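Local coordinates for MAGE domain-containing protein (Xenopus laevis, PDB 7DG2) that is the MAGE-domain (Nse3) subunit that, paired with Nse1, shapes Nse4 within the Smc5/6 complex and probably takes part in its DNA binding, at residues 109-119 and 167-175; 24-35 and 69-78. All coordinates share one frame; numbering follows the deposited sequence.

Interaction 1 (109-119 and 167-175); sequences IFMKGNTAKES and VEYEFRWGQ
Ala116 and Phe171 form an antiparallel hydrogen-bonded pair, Phe171 N reaching Ala116 O at 2.7 Å and Ala116 N reaching Phe171 O at 3.0 Å, and the ladder is carried one step further by the bond from Glu118 N to Tyr169 O. Lys117 and Glu170, the adjoining non-hydrogen-bonded pair, turn their side chains to the other face, where a long salt bridge joins Lys117 NZ to Glu170 OE1 and the aliphatic CD of Lys117 lies against Glu168 OE1. On the side of Ala116, Glu118 CG comes to the edge of the Phe171 ring at CE2, with CB also close to that atom. The Glu118 chain, extended with CG anti to the backbone N (chi1 179°), carries OE1 alongside Tyr169 CB; there the carboxylate stands nearly upright to the Tyr169 ring, and water 2 links OE1 to Tyr169 N. The buried carboxylate is also held by Tyr158, Trp122 and Lys143. This is the winged-helix arrangement of a MAGE homology domain: the short strand 116-117 follows helix 94-111 and pairs with 169-173, the central strand, whose other neighbour is 156-160. That helix ends in a Schellman motif with Gly113 at C-prime, and its last turn packs on strand 169-173. Ile109 sends its two branches to different partners, CD1 to Phe171 CB at 3.7 Å and CG2 to Trp173 CD1 at 3.6 Å. Phe110 CB meets the indole at CZ2, 3.8 Å away, while NE1 donates to Leu106 O. A leucine in place of Trp173 would probably open a gap beside Ile109 and Phe110 and leave Leu106 O without this donor. Nearby, water 1 accepts from Trp173 N and donates to Asn114 O, bridging the loop at Asn114 to strand 169-173 beyond the last direct backbone pair.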
loop_
_atom_site.group_PDB
_atom_site.type_symbol
_atom_site.label_atom_id
_atom_site.label_comp_id
_atom_site.label_asym_id
_atom_site.label_seq_id
_atom_site.Cartn_x
_atom_site.Cartn_y
_atom_site.Cartn_z
ATOM N N ILE B 109 20.178 -18.915 -1.733
ATOM C CA ILE B 109 21.155 -18.633 -0.687
ATOM C C ILE B 109 21.077 -19.683 0.410
ATOM O O ILE B 109 22.082 -20.290 0.788
ATOM C CB ILE B 109 20.932 -17.220 -0.125
ATOM C CG1 ILE B 109 21.196 -16.157 -1.191
ATOM C CG2 ILE B 109 21.774 -17.012 1.140
ATOM C CD1 ILE B 109 20.760 -14.764 -0.748
ATOM N N PHE B 110 19.876 -19.918 0.935
ATOM C CA PHE B 110 19.719 -20.868 2.028
ATOM C C PHE B 110 20.060 -22.289 1.588
ATOM O O PHE B 110 20.772 -23.012 2.296
ATOM C CB PHE B 110 18.286 -20.785 2.571
ATOM C CG PHE B 110 17.870 -21.985 3.375
ATOM C CD1 PHE B 110 18.482 -22.273 4.586
ATOM C CD2 PHE B 110 16.864 -22.826 2.914
ATOM C CE1 PHE B 110 18.102 -23.393 5.332
ATOM C CE2 PHE B 110 16.475 -23.942 3.650
ATOM C CZ PHE B 110 17.100 -24.221 4.865
ATOM N N MET B 111 19.565 -22.710 0.419
ATOM C CA MET B 111 19.730 -24.103 0.011
ATOM C C MET B 111 21.184 -24.433 -0.295
ATOM O O MET B 111 21.578 -25.600 -0.183
ATOM C CB MET B 111 18.841 -24.411 -1.198
ATOM C CG MET B 111 17.316 -24.374 -0.910
ATOM S SD MET B 111 16.768 -25.503 0.394
ATOM C CE MET B 111 16.789 -27.071 -0.487
ATOM N N LYS B 112 21.984 -23.422 -0.641
ATOM C CA LYS B 112 23.409 -23.563 -0.908
ATOM C C LYS B 112 24.271 -23.238 0.303
ATOM O O LYS B 112 25.445 -22.899 0.140
ATOM C CB LYS B 112 23.816 -22.667 -2.082
ATOM C CG LYS B 112 23.293 -23.126 -3.418
ATOM C CD LYS B 112 23.839 -24.502 -3.749
ATOM C CE LYS B 112 23.630 -24.848 -5.209
ATOM N NZ LYS B 112 24.247 -26.164 -5.529
ATOM N N GLY B 113 23.724 -23.323 1.510
ATOM C CA GLY B 113 24.532 -23.167 2.705
ATOM C C GLY B 113 24.635 -21.762 3.253
ATOM O O GLY B 113 25.618 -21.454 3.936
ATOM N N ASN B 114 23.662 -20.896 2.962
ATOM C CA ASN B 114 23.457 -19.567 3.555
ATOM C C ASN B 114 24.365 -18.491 2.971
ATOM O O ASN B 114 24.446 -17.388 3.533
ATOM C CB ASN B 114 23.578 -19.616 5.080
ATOM C CG ASN B 114 22.555 -20.553 5.700
ATOM O OD1 ASN B 114 21.353 -20.392 5.494
ATOM N ND2 ASN B 114 23.027 -21.563 6.417
ATOM N N THR B 115 25.012 -18.755 1.840
ATOM C CA THR B 115 25.709 -17.736 1.067
ATOM C C THR B 115 25.627 -18.137 -0.397
ATOM O O THR B 115 25.586 -19.326 -0.725
ATOM C CB THR B 115 27.183 -17.567 1.489
ATOM O OG1 THR B 115 27.261 -17.317 2.894
ATOM C CG2 THR B 115 27.806 -16.391 0.785
ATOM N N ALA B 116 25.572 -17.138 -1.277
ATOM C CA ALA B 116 25.593 -17.373 -2.712
ATOM C C ALA B 116 26.374 -16.260 -3.391
ATOM O O ALA B 116 26.203 -15.082 -3.065
ATOM C CB ALA B 116 24.176 -17.444 -3.299
ATOM N N LYS B 117 27.227 -16.633 -4.343
ATOM C CA LYS B 117 27.915 -15.621 -5.131
ATOM C C LYS B 117 26.922 -14.876 -6.009
ATOM O O LYS B 117 25.922 -15.439 -6.473
ATOM C CB LYS B 117 29.005 -16.257 -5.996
ATOM C CG LYS B 117 30.145 -16.860 -5.205
ATOM C CD LYS B 117 31.421 -16.936 -6.037
ATOM C CE LYS B 117 32.594 -17.421 -5.196
ATOM N NZ LYS B 117 32.689 -16.682 -3.900
ATOM N N GLU B 118 27.199 -13.588 -6.236
ATOM C CA GLU B 118 26.351 -12.816 -7.140
ATOM C C GLU B 118 26.229 -13.501 -8.495
ATOM O O GLU B 118 25.143 -13.534 -9.087
ATOM C CB GLU B 118 26.885 -11.388 -7.310
ATOM C CG GLU B 118 26.033 -10.556 -8.268
ATOM C CD GLU B 118 26.309 -9.060 -8.212
ATOM O OE1 GLU B 118 27.341 -8.656 -7.629
ATOM O OE2 GLU B 118 25.485 -8.283 -8.755
ATOM N N SER B 119 27.329 -14.079 -8.993
ATOM C CA SER B 119 27.284 -14.731 -10.297
ATOM C C SER B 119 26.304 -15.898 -10.301
ATOM O O SER B 119 25.582 -16.112 -11.283
ATOM C CB SER B 119 28.685 -15.198 -10.706
ATOM O OG SER B 119 29.272 -16.056 -9.735
ATOM N N VAL B 167 37.163 -7.428 -8.050
ATOM C CA VAL B 167 36.143 -7.321 -7.011
ATOM C C VAL B 167 34.931 -8.163 -7.385
ATOM O O VAL B 167 34.443 -8.123 -8.521
ATOM C CB VAL B 167 35.763 -5.853 -6.765
ATOM C CG1 VAL B 167 35.175 -5.212 -8.020
ATOM C CG2 VAL B 167 34.790 -5.749 -5.590
ATOM N N GLU B 168 34.460 -8.956 -6.428
ATOM C CA GLU B 168 33.332 -9.854 -6.609
ATOM C C GLU B 168 32.445 -9.760 -5.375
ATOM O O GLU B 168 32.930 -9.513 -4.267
ATOM C CB GLU B 168 33.815 -11.299 -6.838
ATOM C CG GLU B 168 32.715 -12.327 -7.028
ATOM C CD GLU B 168 33.256 -13.713 -7.324
ATOM O OE1 GLU B 168 32.586 -14.470 -8.060
ATOM O OE2 GLU B 168 34.355 -14.043 -6.826
ATOM N N TYR B 169 31.141 -9.963 -5.564
ATOM C CA TYR B 169 30.177 -9.829 -4.482
ATOM C C TYR B 169 29.453 -11.144 -4.218
ATOM O O TYR B 169 29.280 -11.975 -5.116
ATOM C CB TYR B 169 29.155 -8.735 -4.797
ATOM C CG TYR B 169 29.703 -7.338 -4.643
ATOM C CD1 TYR B 169 30.379 -6.720 -5.682
ATOM C CD2 TYR B 169 29.551 -6.642 -3.449
ATOM C CE1 TYR B 169 30.886 -5.441 -5.535
ATOM C CE2 TYR B 169 30.044 -5.367 -3.297
ATOM C CZ TYR B 169 30.714 -4.772 -4.341
ATOM O OH TYR B 169 31.216 -3.500 -4.190
ATOM N N GLU B 170 29.030 -11.323 -2.969
ATOM C CA GLU B 170 28.216 -12.464 -2.581
ATOM C C GLU B 170 27.048 -11.990 -1.724
ATOM O O GLU B 170 27.085 -10.918 -1.116
ATOM C CB GLU B 170 29.037 -13.513 -1.825
ATOM C CG GLU B 170 29.683 -12.984 -0.563
ATOM C CD GLU B 170 30.766 -13.907 -0.041
ATOM O OE1 GLU B 170 31.062 -14.917 -0.716
ATOM O OE2 GLU B 170 31.313 -13.621 1.043
ATOM N N PHE B 171 26.007 -12.816 -1.679
ATOM C CA PHE B 171 24.763 -12.474 -1.008
ATOM C C PHE B 171 24.529 -13.372 0.196
ATOM O O PHE B 171 24.810 -14.575 0.154
ATOM C CB PHE B 171 23.579 -12.630 -1.955
ATOM C CG PHE B 171 23.440 -11.548 -2.976
ATOM C CD1 PHE B 171 22.732 -10.390 -2.685
ATOM C CD2 PHE B 171 23.940 -11.718 -4.261
ATOM C CE1 PHE B 171 22.548 -9.416 -3.647
ATOM C CE2 PHE B 171 23.754 -10.751 -5.227
ATOM C CZ PHE B 171 23.070 -9.598 -4.918
ATOM N N ARG B 172 23.983 -12.788 1.264
ATOM C CA ARG B 172 23.441 -13.534 2.391
ATOM C C ARG B 172 22.045 -12.997 2.685
ATOM O O ARG B 172 21.656 -11.937 2.189
ATOM C CB ARG B 172 24.326 -13.398 3.642
ATOM C CG ARG B 172 25.803 -13.708 3.419
ATOM C CD ARG B 172 26.576 -13.638 4.736
ATOM N NE ARG B 172 26.049 -14.591 5.711
ATOM C CZ ARG B 172 26.457 -15.853 5.816
ATOM N NH1 ARG B 172 27.401 -16.308 5.000
ATOM N NH2 ARG B 172 25.924 -16.663 6.727
ATOM N N TRP B 173 21.290 -13.729 3.506
ATOM C CA TRP B 173 20.049 -13.171 4.038
ATOM C C TRP B 173 20.345 -11.940 4.885
ATOM O O TRP B 173 21.301 -11.923 5.670
ATOM C CB TRP B 173 19.316 -14.182 4.921
ATOM C CG TRP B 173 18.629 -15.311 4.233
ATOM C CD1 TRP B 173 18.914 -15.841 3.013
ATOM C CD2 TRP B 173 17.539 -16.072 4.766
ATOM N NE1 TRP B 173 18.056 -16.894 2.745
ATOM C CE2 TRP B 173 17.201 -17.050 3.807
ATOM C CE3 TRP B 173 16.809 -16.014 5.960
ATOM C CZ2 TRP B 173 16.160 -17.962 4.001
ATOM C CZ3 TRP B 173 15.771 -16.927 6.154
ATOM C CH2 TRP B 173 15.463 -17.890 5.179
ATOM N N GLY B 174 19.484 -10.911 4.749
ATOM C CA GLY B 174 19.527 -9.763 5.630
ATOM C C GLY B 174 18.674 -9.936 6.888
ATOM O O GLY B 174 17.891 -10.877 7.014
ATOM N N GLN B 175 18.836 -8.978 7.808
ATOM C CA GLN B 175 18.147 -9.031 9.092
ATOM C C GLN B 175 16.631 -9.043 8.927
ATOM O O GLN B 175 15.922 -9.688 9.711
ATOM C CB GLN B 175 18.581 -7.839 9.951
ATOM C CG GLN B 175 20.061 -7.861 10.395
ATOM C CD GLN B 175 20.604 -6.464 10.719
ATOM O OE1 GLN B 175 20.196 -5.465 10.111
ATOM N NE2 GLN B 175 21.530 -6.391 11.678
HETATM O O HOH W 1 22.256 -16.117 4.792
HETATM O O HOH W 2 29.827 -9.497 -8.078
HETATM O O HOH W 3 29.763 -12.831 -7.969
#

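Interaction 2 (24-35 and 69-78); sequences DQKKLPIKRADI and IDTKSHIYIL
The three-stranded sheet of a winged-helix fold, here in the MAGE homology domain, is completed by the short strand 30-31, which pairs with 75-80, the central strand and one arm of the wing hairpin. Ile30 and Tyr76 exchange two backbone hydrogen bonds, Ile30 N to Tyr76 O at 2.9 Å and Tyr76 N to Ile30 O at 2.8 Å; Arg32 N, in the first turn of helix 32-40, then donates to His74 O. On one face Pro29 is wedged among isoleucines: its CB meets Ile75 CD1 at 3.8 Å, and its CG touches Ile69 CD1. Lys31 CG rests on the other branch of Ile75, CG2, before the rest of its chain runs on extended. The opposite face bears Tyr76, whose ring edge takes Ile35 CD1 in its plane at CD2, while CE2 lies against Arg32 CB. Helix 47-62 adds Ile51 to this apolar patch. At the far end, Asp24 OD2 accepts from Lys27 NZ in a salt bridge across a type I turn, and water 4 spans Asp24 OD1 and Leu78 N. The same lysine reaches Thr65 O of the Nse4 chain, placing this turn at the subunit interface. Arg32 sets CG anti to the backbone N (chi1 -177°) and bends at chi3, which lays its guanidinium flat on the His74 imidazole, the centres 3.9 Å apart and the planes at 14°. His74 ND1 is bonded to Glu68, which probably helps fix the ring's rotation and may ease the approach of the arginine's charge. Thr71 O lies over the imidazole face opposite Arg32 NH1, 3.0 Å above the ring plane and offset toward its rim.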
loop_
_atom_site.group_PDB
_atom_site.type_symbol
_atom_site.label_atom_id
_atom_site.label_comp_id
_atom_site.label_asym_id
_atom_site.label_seq_id
_atom_site.Cartn_x
_atom_site.Cartn_y
_atom_site.Cartn_z
ATOM N N ASP B 24 7.395 3.153 7.497
ATOM C CA ASP B 24 7.415 1.784 7.003
ATOM C C ASP B 24 7.023 1.690 5.535
ATOM O O ASP B 24 7.068 0.590 4.974
ATOM C CB ASP B 24 6.463 0.893 7.839
ATOM C CG ASP B 24 6.693 -0.607 7.615
ATOM O OD1 ASP B 24 7.863 -1.046 7.665
ATOM O OD2 ASP B 24 5.698 -1.361 7.445
ATOM N N GLN B 25 6.646 2.813 4.905
ATOM C CA GLN B 25 5.989 2.737 3.598
ATOM C C GLN B 25 6.832 2.022 2.551
ATOM O O GLN B 25 6.273 1.374 1.658
ATOM C CB GLN B 25 5.616 4.131 3.091
ATOM C CG GLN B 25 4.363 4.712 3.746
ATOM C CD GLN B 25 4.048 6.105 3.239
ATOM O OE1 GLN B 25 4.934 6.808 2.752
ATOM N NE2 GLN B 25 2.788 6.514 3.358
ATOM N N LYS B 26 8.159 2.159 2.601
ATOM C CA LYS B 26 9.028 1.486 1.639
ATOM C C LYS B 26 9.908 0.431 2.297
ATOM O O LYS B 26 10.930 0.027 1.723
ATOM C CB LYS B 26 9.875 2.505 0.874
ATOM C CG LYS B 26 9.015 3.425 0.001
ATOM C CD LYS B 26 9.850 4.225 -0.985
ATOM C CE LYS B 26 8.969 5.160 -1.808
ATOM N NZ LYS B 26 7.977 4.432 -2.633
ATOM N N LYS B 27 9.507 -0.037 3.487
ATOM C CA LYS B 27 10.193 -1.103 4.219
ATOM C C LYS B 27 11.657 -0.759 4.489
ATOM O O LYS B 27 12.510 -1.646 4.579
ATOM C CB LYS B 27 10.074 -2.451 3.500
ATOM C CG LYS B 27 8.626 -2.941 3.357
ATOM C CD LYS B 27 7.963 -3.098 4.713
ATOM C CE LYS B 27 6.485 -3.489 4.556
ATOM N NZ LYS B 27 5.826 -3.728 5.879
ATOM N N LEU B 28 11.956 0.531 4.625
ATOM C CA LEU B 28 13.247 0.904 5.191
ATOM C C LEU B 28 13.176 0.818 6.716
ATOM O O LEU B 28 12.193 1.260 7.318
ATOM C CB LEU B 28 13.635 2.320 4.762
ATOM C CG LEU B 28 13.749 2.532 3.255
ATOM C CD1 LEU B 28 14.161 3.972 2.933
ATOM C CD2 LEU B 28 14.727 1.525 2.663
ATOM N N PRO B 29 14.177 0.243 7.371
ATOM C CA PRO B 29 14.125 0.156 8.835
ATOM C C PRO B 29 14.079 1.536 9.472
ATOM O O PRO B 29 14.417 2.551 8.859
ATOM C CB PRO B 29 15.412 -0.592 9.198
ATOM C CG PRO B 29 15.730 -1.391 7.961
ATOM C CD PRO B 29 15.319 -0.504 6.809
ATOM N N ILE B 30 13.648 1.565 10.732
ATOM C CA ILE B 30 13.365 2.806 11.442
ATOM C C ILE B 30 14.281 2.876 12.661
ATOM O O ILE B 30 14.165 2.050 13.573
ATOM C CB ILE B 30 11.892 2.884 11.862
ATOM C CG1 ILE B 30 11.002 2.589 10.645
ATOM C CG2 ILE B 30 11.610 4.246 12.503
ATOM C CD1 ILE B 30 9.536 2.253 10.985
ATOM N N LYS B 31 15.163 3.878 12.700
ATOM C CA LYS B 31 16.090 3.986 13.831
ATOM C C LYS B 31 15.370 4.478 15.080
ATOM O O LYS B 31 14.634 5.459 15.030
ATOM C CB LYS B 31 17.237 4.952 13.498
ATOM C CG LYS B 31 18.101 4.541 12.319
ATOM C CD LYS B 31 19.101 5.645 12.016
ATOM C CE LYS B 31 20.013 5.312 10.846
ATOM N NZ LYS B 31 21.081 6.350 10.736
ATOM N N ARG B 32 15.599 3.809 16.223
ATOM C CA ARG B 32 15.092 4.346 17.484
ATOM C C ARG B 32 15.524 5.795 17.682
ATOM O O ARG B 32 14.735 6.635 18.143
ATOM C CB ARG B 32 15.588 3.489 18.654
ATOM C CG ARG B 32 15.061 3.899 20.003
ATOM C CD ARG B 32 15.720 3.053 21.093
ATOM N NE ARG B 32 17.069 3.560 21.353
ATOM C CZ ARG B 32 17.933 2.985 22.179
ATOM N NH1 ARG B 32 17.580 1.880 22.824
ATOM N NH2 ARG B 32 19.134 3.528 22.367
ATOM N N ALA B 33 16.782 6.107 17.355
ATOM C CA ALA B 33 17.273 7.464 17.578
ATOM C C ALA B 33 16.487 8.497 16.775
ATOM O O ALA B 33 16.301 9.626 17.244
ATOM C CB ALA B 33 18.766 7.545 17.238
ATOM N N ASP B 34 15.986 8.121 15.592
ATOM C CA ASP B 34 15.186 9.055 14.800
ATOM C C ASP B 34 13.786 9.217 15.378
ATOM O O ASP B 34 13.241 10.322 15.380
ATOM C CB ASP B 34 15.090 8.600 13.343
ATOM C CG ASP B 34 16.391 8.771 12.571
ATOM O OD1 ASP B 34 17.188 9.672 12.912
ATOM O OD2 ASP B 34 16.608 8.008 11.604
ATOM N N ILE B 35 13.172 8.134 15.875
ATOM C CA ILE B 35 11.913 8.289 16.596
ATOM C C ILE B 35 12.074 9.283 17.737
ATOM O O ILE B 35 11.248 10.186 17.931
ATOM C CB ILE B 35 11.424 6.932 17.133
ATOM C CG1 ILE B 35 11.258 5.931 15.993
ATOM C CG2 ILE B 35 10.106 7.130 17.893
ATOM C CD1 ILE B 35 10.996 4.506 16.521
ATOM N N ILE B 69 15.865 -5.265 14.636
ATOM C CA ILE B 69 16.642 -6.148 13.767
ATOM C C ILE B 69 18.142 -5.914 13.874
ATOM O O ILE B 69 18.921 -6.737 13.364
ATOM C CB ILE B 69 16.210 -6.031 12.293
ATOM C CG1 ILE B 69 16.505 -4.635 11.752
ATOM C CG2 ILE B 69 14.728 -6.397 12.157
ATOM C CD1 ILE B 69 16.337 -4.529 10.262
ATOM N N ASP B 70 18.574 -4.823 14.495
ATOM C CA ASP B 70 19.981 -4.608 14.814
ATOM C C ASP B 70 20.060 -4.122 16.250
ATOM O O ASP B 70 19.540 -3.046 16.568
ATOM C CB ASP B 70 20.625 -3.604 13.852
ATOM C CG ASP B 70 22.127 -3.451 14.086
ATOM O OD1 ASP B 70 22.516 -2.866 15.115
ATOM O OD2 ASP B 70 22.913 -3.949 13.250
ATOM N N THR B 71 20.685 -4.928 17.120
ATOM C CA THR B 71 20.748 -4.583 18.539
ATOM C C THR B 71 21.730 -3.450 18.809
ATOM O O THR B 71 21.572 -2.720 19.794
ATOM C CB THR B 71 21.132 -5.803 19.387
ATOM O OG1 THR B 71 22.459 -5.629 19.894
ATOM C CG2 THR B 71 21.088 -7.078 18.580
ATOM N N LYS B 72 22.744 -3.281 17.961
ATOM C CA LYS B 72 23.756 -2.262 18.212
ATOM C C LYS B 72 23.279 -0.871 17.804
ATOM O O LYS B 72 23.518 0.105 18.525
ATOM C CB LYS B 72 25.054 -2.621 17.481
ATOM C CG LYS B 72 26.096 -1.510 17.476
ATOM C CD LYS B 72 27.410 -1.961 16.847
ATOM C CE LYS B 72 28.447 -0.843 16.877
ATOM N NZ LYS B 72 29.787 -1.319 16.447
ATOM N N SER B 73 22.620 -0.753 16.652
ATOM C CA SER B 73 22.106 0.529 16.185
ATOM C C SER B 73 20.650 0.760 16.573
ATOM O O SER B 73 20.116 1.843 16.293
ATOM C CB SER B 73 22.256 0.649 14.663
ATOM O OG SER B 73 21.492 -0.330 13.962
ATOM N N HIS B 74 20.008 -0.227 17.198
ATOM C CA HIS B 74 18.607 -0.160 17.608
ATOM C C HIS B 74 17.731 0.354 16.470
ATOM O O HIS B 74 17.187 1.454 16.518
ATOM C CB HIS B 74 18.438 0.720 18.847
ATOM C CG HIS B 74 19.341 0.340 19.977
ATOM N ND1 HIS B 74 19.146 -0.793 20.735
ATOM C CD2 HIS B 74 20.451 0.941 20.468
ATOM C CE1 HIS B 74 20.100 -0.872 21.649
ATOM N NE2 HIS B 74 20.901 0.170 21.509
ATOM N N ILE B 75 17.619 -0.467 15.434
ATOM C CA ILE B 75 16.738 -0.168 14.312
ATOM C C ILE B 75 15.586 -1.169 14.313
ATOM O O ILE B 75 15.768 -2.367 14.583
ATOM C CB ILE B 75 17.484 -0.145 12.960
ATOM C CG1 ILE B 75 18.064 -1.509 12.610
ATOM C CG2 ILE B 75 18.600 0.911 12.996
ATOM C CD1 ILE B 75 18.546 -1.616 11.163
ATOM N N TYR B 76 14.391 -0.661 14.039
ATOM C CA TYR B 76 13.152 -1.422 14.155
ATOM C C TYR B 76 12.529 -1.678 12.793
ATOM O O TYR B 76 12.741 -0.925 11.845
ATOM C CB TYR B 76 12.115 -0.676 14.985
ATOM C CG TYR B 76 12.532 -0.334 16.400
ATOM C CD1 TYR B 76 13.052 -1.299 17.252
ATOM C CD2 TYR B 76 12.383 0.956 16.879
ATOM C CE1 TYR B 76 13.423 -0.970 18.559
ATOM C CE2 TYR B 76 12.731 1.288 18.179
ATOM C CZ TYR B 76 13.248 0.329 19.010
ATOM O OH TYR B 76 13.611 0.682 20.294
ATOM N N ILE B 77 11.723 -2.739 12.725
ATOM C CA ILE B 77 10.809 -2.976 11.614
ATOM C C ILE B 77 9.450 -3.330 12.206
ATOM O O ILE B 77 9.306 -3.541 13.411
ATOM C CB ILE B 77 11.289 -4.091 10.662
ATOM C CG1 ILE B 77 11.293 -5.445 11.376
ATOM C CG2 ILE B 77 12.663 -3.776 10.075
ATOM C CD1 ILE B 77 11.529 -6.616 10.418
ATOM N N LEU B 78 8.443 -3.417 11.333
ATOM C CA LEU B 78 7.111 -3.868 11.718
ATOM C C LEU B 78 6.845 -5.204 11.036
ATOM O O LEU B 78 6.979 -5.306 9.817
ATOM C CB LEU B 78 6.044 -2.840 11.302
ATOM C CG LEU B 78 6.119 -1.458 11.948
ATOM C CD1 LEU B 78 5.070 -0.545 11.313
ATOM C CD2 LEU B 78 5.913 -1.551 13.457
HETATM O O HOH W 4 8.454 -3.317 8.429
HETATM O O HOH W 5 6.752 -6.062 7.199
HETATM O O HOH W 6 18.926 4.155 16.720
#

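Interactions 1 and 2 repeat one topology in two places: each joins a short edge strand, followed directly by a helix, to the central strand of a three-stranded antiparallel sheet, and their centres lie about 23 Å apart. Interaction 2 is the more buried and lies nearer the centre of the chain, with an aliphatic core and an arginine-histidine stack at its partly exposed edge; interaction 1 is partly buried, combining aromatic packing with charged side chains. Both use bridging waters, and both reach Nse4, through Lys112 in segment 109-119 and Lys27 in segment 24-35. The two contacts touch where Gln175 NE2, just beyond strand 169-173, probably donates to Asp70 OD2, 3.2 Å away.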